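Local coordinates for STBB protein (Escherichia coli, PDB 2JD3), which probably binds the parC centromere region of plasmid pB171 as a ribbon-helix-helix dimer and couples it to actin-like ParM filaments during plasmid segregation, at residues D21-E26 against L65-S70; P55-L60 against T76-T81. All coordinates share one frame; numbering follows the deposited sequence.

Interaction 1: D21-E26 against L65-S70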
loop_
_atom_site.group_PDB
_atom_site.type_symbol
_atom_site.label_atom_id
_atom_site.label_comp_id
_atom_site.label_asym_id
_atom_site.label_seq_id
_atom_site.Cartn_x
_atom_site.Cartn_y
_atom_site.Cartn_z
ATOM N N ASP A 21 12.322 7.021 -2.276
ATOM C CA ASP A 21 13.178 5.907 -1.877
ATOM C C ASP A 21 13.942 6.222 -0.596
ATOM O O ASP A 21 14.080 5.373 0.286
ATOM C CB ASP A 21 14.169 5.552 -2.988
ATOM C CG ASP A 21 13.480 5.196 -4.284
ATOM O OD1 ASP A 21 13.729 4.092 -4.816
ATOM O OD2 ASP A 21 12.684 6.026 -4.773
ATOM N N PHE A 22 14.430 7.450 -0.484
ATOM C CA PHE A 22 15.175 7.827 0.703
ATOM C C PHE A 22 14.282 7.833 1.931
ATOM O O PHE A 22 14.674 7.364 2.989
ATOM C CB PHE A 22 15.809 9.207 0.538
ATOM C CG PHE A 22 16.777 9.551 1.630
ATOM C CD1 PHE A 22 18.022 8.922 1.695
ATOM C CD2 PHE A 22 16.433 10.463 2.624
ATOM C CE1 PHE A 22 18.906 9.192 2.733
ATOM C CE2 PHE A 22 17.308 10.741 3.667
ATOM C CZ PHE A 22 18.547 10.106 3.724
ATOM N N GLN A 23 13.081 8.370 1.796
ATOM C CA GLN A 23 12.166 8.420 2.925
ATOM C C GLN A 23 11.815 6.997 3.373
ATOM O O GLN A 23 11.543 6.755 4.552
ATOM C CB GLN A 23 10.912 9.216 2.545
ATOM C CG GLN A 23 9.839 9.213 3.598
ATOM C CD GLN A 23 8.739 10.228 3.331
ATOM O OE1 GLN A 23 7.612 10.080 3.825
ATOM N NE2 GLN A 23 9.060 11.276 2.562
ATOM N N THR A 24 11.845 6.057 2.425
ATOM C CA THR A 24 11.545 4.657 2.708
ATOM C C THR A 24 12.700 4.028 3.478
ATOM O O THR A 24 12.478 3.253 4.403
ATOM C CB THR A 24 11.302 3.862 1.411
ATOM O OG1 THR A 24 10.246 4.479 0.677
ATOM C CG2 THR A 24 10.896 2.441 1.716
ATOM N N LEU A 25 13.931 4.367 3.090
ATOM C CA LEU A 25 15.128 3.855 3.762
ATOM C C LEU A 25 15.103 4.200 5.240
ATOM O O LEU A 25 15.387 3.359 6.091
ATOM C CB LEU A 25 16.397 4.448 3.152
ATOM C CG LEU A 25 16.917 3.806 1.872
ATOM C CD1 LEU A 25 18.068 4.620 1.313
ATOM C CD2 LEU A 25 17.369 2.401 2.171
ATOM N N GLU A 26 14.770 5.445 5.547
ATOM C CA GLU A 26 14.720 5.865 6.933
ATOM C C GLU A 26 13.684 5.062 7.701
ATOM O O GLU A 26 13.929 4.643 8.827
ATOM C CB GLU A 26 14.428 7.360 7.016
ATOM C CG GLU A 26 15.605 8.208 6.561
ATOM C CD GLU A 26 15.335 9.697 6.647
ATOM O OE1 GLU A 26 16.288 10.485 6.440
ATOM O OE2 GLU A 26 14.172 10.080 6.915
ATOM N N LEU A 65 4.650 10.390 -2.324
ATOM C CA LEU A 65 5.349 10.214 -1.050
ATOM C C LEU A 65 6.256 11.358 -0.589
ATOM O O LEU A 65 7.216 11.713 -1.263
ATOM C CB LEU A 65 6.171 8.928 -1.087
ATOM C CG LEU A 65 6.335 8.148 0.223
ATOM C CD1 LEU A 65 7.799 7.889 0.457
ATOM C CD2 LEU A 65 5.711 8.891 1.387
ATOM N N SER A 66 5.944 11.911 0.578
ATOM C CA SER A 66 6.708 13.003 1.174
ATOM C C SER A 66 6.469 12.927 2.675
ATOM O O SER A 66 5.684 12.105 3.137
ATOM C CB SER A 66 6.203 14.348 0.666
ATOM O OG SER A 66 4.945 14.661 1.244
ATOM N N GLU A 67 7.123 13.790 3.442
ATOM C CA GLU A 67 6.940 13.780 4.889
ATOM C C GLU A 67 5.556 14.228 5.307
ATOM O O GLU A 67 5.236 14.238 6.484
ATOM C CB GLU A 67 7.969 14.676 5.562
ATOM C CG GLU A 67 9.374 14.104 5.574
ATOM C CD GLU A 67 10.384 15.103 6.107
ATOM O OE1 GLU A 67 10.548 16.178 5.479
ATOM O OE2 GLU A 67 11.009 14.817 7.157
ATOM N N GLU A 68 4.731 14.593 4.336
ATOM C CA GLU A 68 3.382 15.052 4.621
ATOM C C GLU A 68 2.384 13.966 4.284
ATOM O O GLU A 68 1.175 14.181 4.359
ATOM C CB GLU A 68 3.067 16.294 3.789
ATOM C CG GLU A 68 4.163 17.356 3.819
ATOM C CD GLU A 68 4.400 17.905 5.216
ATOM O OE1 GLU A 68 5.348 18.709 5.394
ATOM O OE2 GLU A 68 3.633 17.530 6.135
ATOM N N PHE A 69 2.888 12.798 3.902
ATOM C CA PHE A 69 2.019 11.683 3.550
ATOM C C PHE A 69 0.919 11.539 4.595
ATOM O O PHE A 69 1.182 11.645 5.789
ATOM C CB PHE A 69 2.839 10.402 3.456
ATOM C CG PHE A 69 2.101 9.254 2.843
ATOM C CD1 PHE A 69 1.539 9.369 1.586
ATOM C CD2 PHE A 69 2.002 8.041 3.508
ATOM C CE1 PHE A 69 0.895 8.295 0.998
ATOM C CE2 PHE A 69 1.360 6.961 2.928
ATOM C CZ PHE A 69 0.807 7.089 1.671
ATOM N N SER A 70 -0.309 11.303 4.149
ATOM C CA SER A 70 -1.432 11.183 5.070
ATOM C C SER A 70 -2.491 10.216 4.594
ATOM O O SER A 70 -2.610 9.942 3.406
ATOM C CB SER A 70 -2.103 12.525 5.241
ATOM O OG SER A 70 -2.865 12.814 4.082
#
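Gln23 and Leu65 reach toward each other tip to tip, and their meeting carries most of this contact. CG of Gln23 stands anti to the backbone N (chi1 174°) and the chain stays extended beyond it, which carries the carboxamide away from helix 19-29 to the loop. Leu65 answers with both branches: its methyls CD1 and CD2 each lie 3.8 Å from Gln23 CD, and CD1 also reaches back to Gln23 CB and CG. Beyond the leucine the carboxamide comes up against the backbone of Ser66, with Gln23 CD 3.6 Å from Ser66 C. Thr24 adds a looser touch through OG1, 4.2 Å from Leu65 CD1; its hydroxyl is hydrogen-bonded to Ala20 O.

The loop has its own bracing. A type I turn runs from Ser66 to Phe69, closed by the backbone bond from Phe69 N to Ser66 O, and Ser66 OG accepts from Glu68 N (3.1 Å, 158° at the hydrogen), an ST turn.

Leu65 is the residue that leaves helix 56-64, and Ser70 caps the start of helix 71-82, so the contact sets the link between these helices against helix 19-29. Asp21 and Thr24 of that helix also touch Leu14 on strand 8-14, and Gln23 packs on Gln52 of the second subunit.

Interaction 2: P55-L60 against T76-T81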
loop_
_atom_site.group_PDB
_atom_site.type_symbol
_atom_site.label_atom_id
_atom_site.label_comp_id
_atom_site.label_asym_id
_atom_site.label_seq_id
_atom_site.Cartn_x
_atom_site.Cartn_y
_atom_site.Cartn_z
ATOM N N PRO A 55 -3.484 -0.704 -11.205
ATOM C CA PRO A 55 -2.025 -0.655 -11.328
ATOM C C PRO A 55 -1.380 0.717 -11.120
ATOM O O PRO A 55 -0.245 0.792 -10.664
ATOM C CB PRO A 55 -1.779 -1.227 -12.720
ATOM C CG PRO A 55 -3.048 -0.852 -13.468
ATOM C CD PRO A 55 -4.110 -1.164 -12.456
ATOM N N ARG A 56 -2.089 1.801 -11.426
ATOM C CA ARG A 56 -1.510 3.132 -11.246
ATOM C C ARG A 56 -1.278 3.498 -9.778
ATOM O O ARG A 56 -0.371 4.286 -9.474
ATOM C CB ARG A 56 -2.404 4.222 -11.850
ATOM C CG ARG A 56 -2.679 4.121 -13.315
ATOM C CD ARG A 56 -4.170 3.986 -13.505
ATOM N NE ARG A 56 -4.851 5.246 -13.777
ATOM C CZ ARG A 56 -6.151 5.437 -13.587
ATOM N NH1 ARG A 56 -6.910 4.456 -13.112
ATOM N NH2 ARG A 56 -6.699 6.607 -13.886
ATOM N N LEU A 57 -2.105 2.946 -8.883
ATOM C CA LEU A 57 -2.024 3.238 -7.453
ATOM C C LEU A 57 -0.655 3.126 -6.798
ATOM O O LEU A 57 -0.195 4.080 -6.179
ATOM C CB LEU A 57 -3.012 2.381 -6.665
ATOM C CG LEU A 57 -4.306 3.046 -6.195
ATOM C CD1 LEU A 57 -5.042 2.085 -5.293
ATOM C CD2 LEU A 57 -4.012 4.338 -5.444
ATOM N N PRO A 58 0.014 1.963 -6.904
ATOM C CA PRO A 58 1.325 1.918 -6.252
ATOM C C PRO A 58 2.367 2.876 -6.824
ATOM O O PRO A 58 3.329 3.208 -6.142
ATOM C CB PRO A 58 1.728 0.441 -6.337
ATOM C CG PRO A 58 0.949 -0.071 -7.483
ATOM C CD PRO A 58 -0.383 0.632 -7.382
ATOM N N VAL A 59 2.207 3.336 -8.059
ATOM C CA VAL A 59 3.191 4.293 -8.557
ATOM C C VAL A 59 2.717 5.717 -8.223
ATOM O O VAL A 59 3.511 6.637 -8.134
ATOM C CB VAL A 59 3.520 4.081 -10.092
ATOM C CG1 VAL A 59 2.612 3.015 -10.687
ATOM C CG2 VAL A 59 3.446 5.389 -10.849
ATOM N N LEU A 60 1.426 5.895 -7.999
ATOM C CA LEU A 60 0.917 7.209 -7.610
ATOM C C LEU A 60 1.358 7.494 -6.163
ATOM O O LEU A 60 1.745 8.618 -5.824
ATOM C CB LEU A 60 -0.617 7.232 -7.669
ATOM C CG LEU A 60 -1.387 8.067 -8.695
ATOM C CD1 LEU A 60 -0.474 8.578 -9.776
ATOM C CD2 LEU A 60 -2.483 7.203 -9.282
ATOM N N THR A 76 -7.650 9.919 -1.396
ATOM C CA THR A 76 -7.797 10.712 -2.607
ATOM C C THR A 76 -7.316 9.960 -3.846
ATOM O O THR A 76 -8.075 9.763 -4.798
ATOM C CB THR A 76 -7.030 12.020 -2.480
ATOM O OG1 THR A 76 -7.576 12.774 -1.389
ATOM C CG2 THR A 76 -7.128 12.822 -3.769
ATOM N N LEU A 77 -6.055 9.544 -3.842
ATOM C CA LEU A 77 -5.520 8.792 -4.968
ATOM C C LEU A 77 -6.424 7.587 -5.227
ATOM O O LEU A 77 -6.652 7.185 -6.366
ATOM C CB LEU A 77 -4.104 8.330 -4.646
ATOM C CG LEU A 77 -2.950 9.235 -5.071
ATOM C CD1 LEU A 77 -3.377 10.680 -5.132
ATOM C CD2 LEU A 77 -1.810 9.057 -4.102
ATOM N N LEU A 78 -6.952 7.025 -4.149
ATOM C CA LEU A 78 -7.829 5.872 -4.231
ATOM C C LEU A 78 -9.091 6.143 -5.041
ATOM O O LEU A 78 -9.519 5.317 -5.851
ATOM C CB LEU A 78 -8.225 5.449 -2.827
ATOM C CG LEU A 78 -7.784 4.061 -2.409
ATOM C CD1 LEU A 78 -8.243 3.836 -0.988
ATOM C CD2 LEU A 78 -8.364 3.012 -3.346
ATOM N N SER A 79 -9.704 7.299 -4.806
ATOM C CA SER A 79 -10.936 7.630 -5.506
ATOM C C SER A 79 -10.665 8.094 -6.926
ATOM O O SER A 79 -11.409 7.753 -7.847
ATOM C CB SER A 79 -11.712 8.698 -4.738
ATOM O OG SER A 79 -10.922 9.846 -4.579
ATOM N N GLN A 80 -9.596 8.865 -7.102
ATOM C CA GLN A 80 -9.236 9.358 -8.426
ATOM C C GLN A 80 -8.827 8.196 -9.306
ATOM O O GLN A 80 -8.733 8.323 -10.512
ATOM C CB GLN A 80 -8.065 10.338 -8.333
ATOM C CG GLN A 80 -8.446 11.725 -7.862
ATOM C CD GLN A 80 -9.335 12.447 -8.859
ATOM O OE1 GLN A 80 -9.835 13.538 -8.585
ATOM N NE2 GLN A 80 -9.531 11.842 -10.031
ATOM N N THR A 81 -8.627 7.046 -8.694
ATOM C CA THR A 81 -8.147 5.893 -9.418
ATOM C C THR A 81 -9.059 4.670 -9.354
ATOM O O THR A 81 -8.840 3.689 -10.052
ATOM C CB THR A 81 -6.776 5.536 -8.846
ATOM O OG1 THR A 81 -5.960 4.968 -9.865
ATOM C CG2 THR A 81 -6.922 4.554 -7.705
#
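The first torsion of Leu57 (chi1 -102°) turns CG toward Thr81, where it meets Thr81 CG2, and the second (chi2 -173°) sets CD1 anti to CA, 4.0 Å from Leu78 CD2. The leucine crosses both partners obliquely, and its CD2 adds a contact with Leu77 CB at 4.1 Å; it also rests on Leu50 of helix 33-53. One turn on, Leu60 meets Leu77 in the same crossed manner, CB against CG at 4.0 Å. Arg56, bent at chi2 and chi3, runs past Thr81 in the opposite direction, and Thr81 OG1 lies over one guanidinium face, offset toward its rim. That approach, 3.4 Å from Arg56 NH1, has a poor angle for a hydrogen bond; NH1 forms its salt bridge with Asp54, which also has a weak hydrogen bond with Thr81 OG1.

An alanine in place of Leu57 would remove CG and both methyls, and would probably leave a gap facing Thr81 CG2, Leu78 CD2 and Leu77 CB.

The short segment axes approach to 10.1 Å at 147°, roughly antiparallel. Two consecutive helices so arranged, 56-64 and 71-82, joined by a short loop, make a helical hairpin, which here follows the ribbon-helix-helix portion of the chain.

In the fold
Interactions 1 and 2 share the hairpin formed by helices 56-64 and 71-82. Along the chain their segments alternate, in the order 21-26, 55-60, 65-70 and 76-81, so the loop of interaction 1 joins the two helices that interaction 2 packs together. The centres lie about 17 Å apart and the nearest atoms about 5 Å, without touching: interaction 1 is at the closed end of the hairpin, which it ties back to a helix much earlier in the chain, and interaction 2 lies toward the open end. Both contacts also reach the second subunit, consistent with the hairpin being built into the ribbon-helix-helix dimer rather than hanging as an independent appendage.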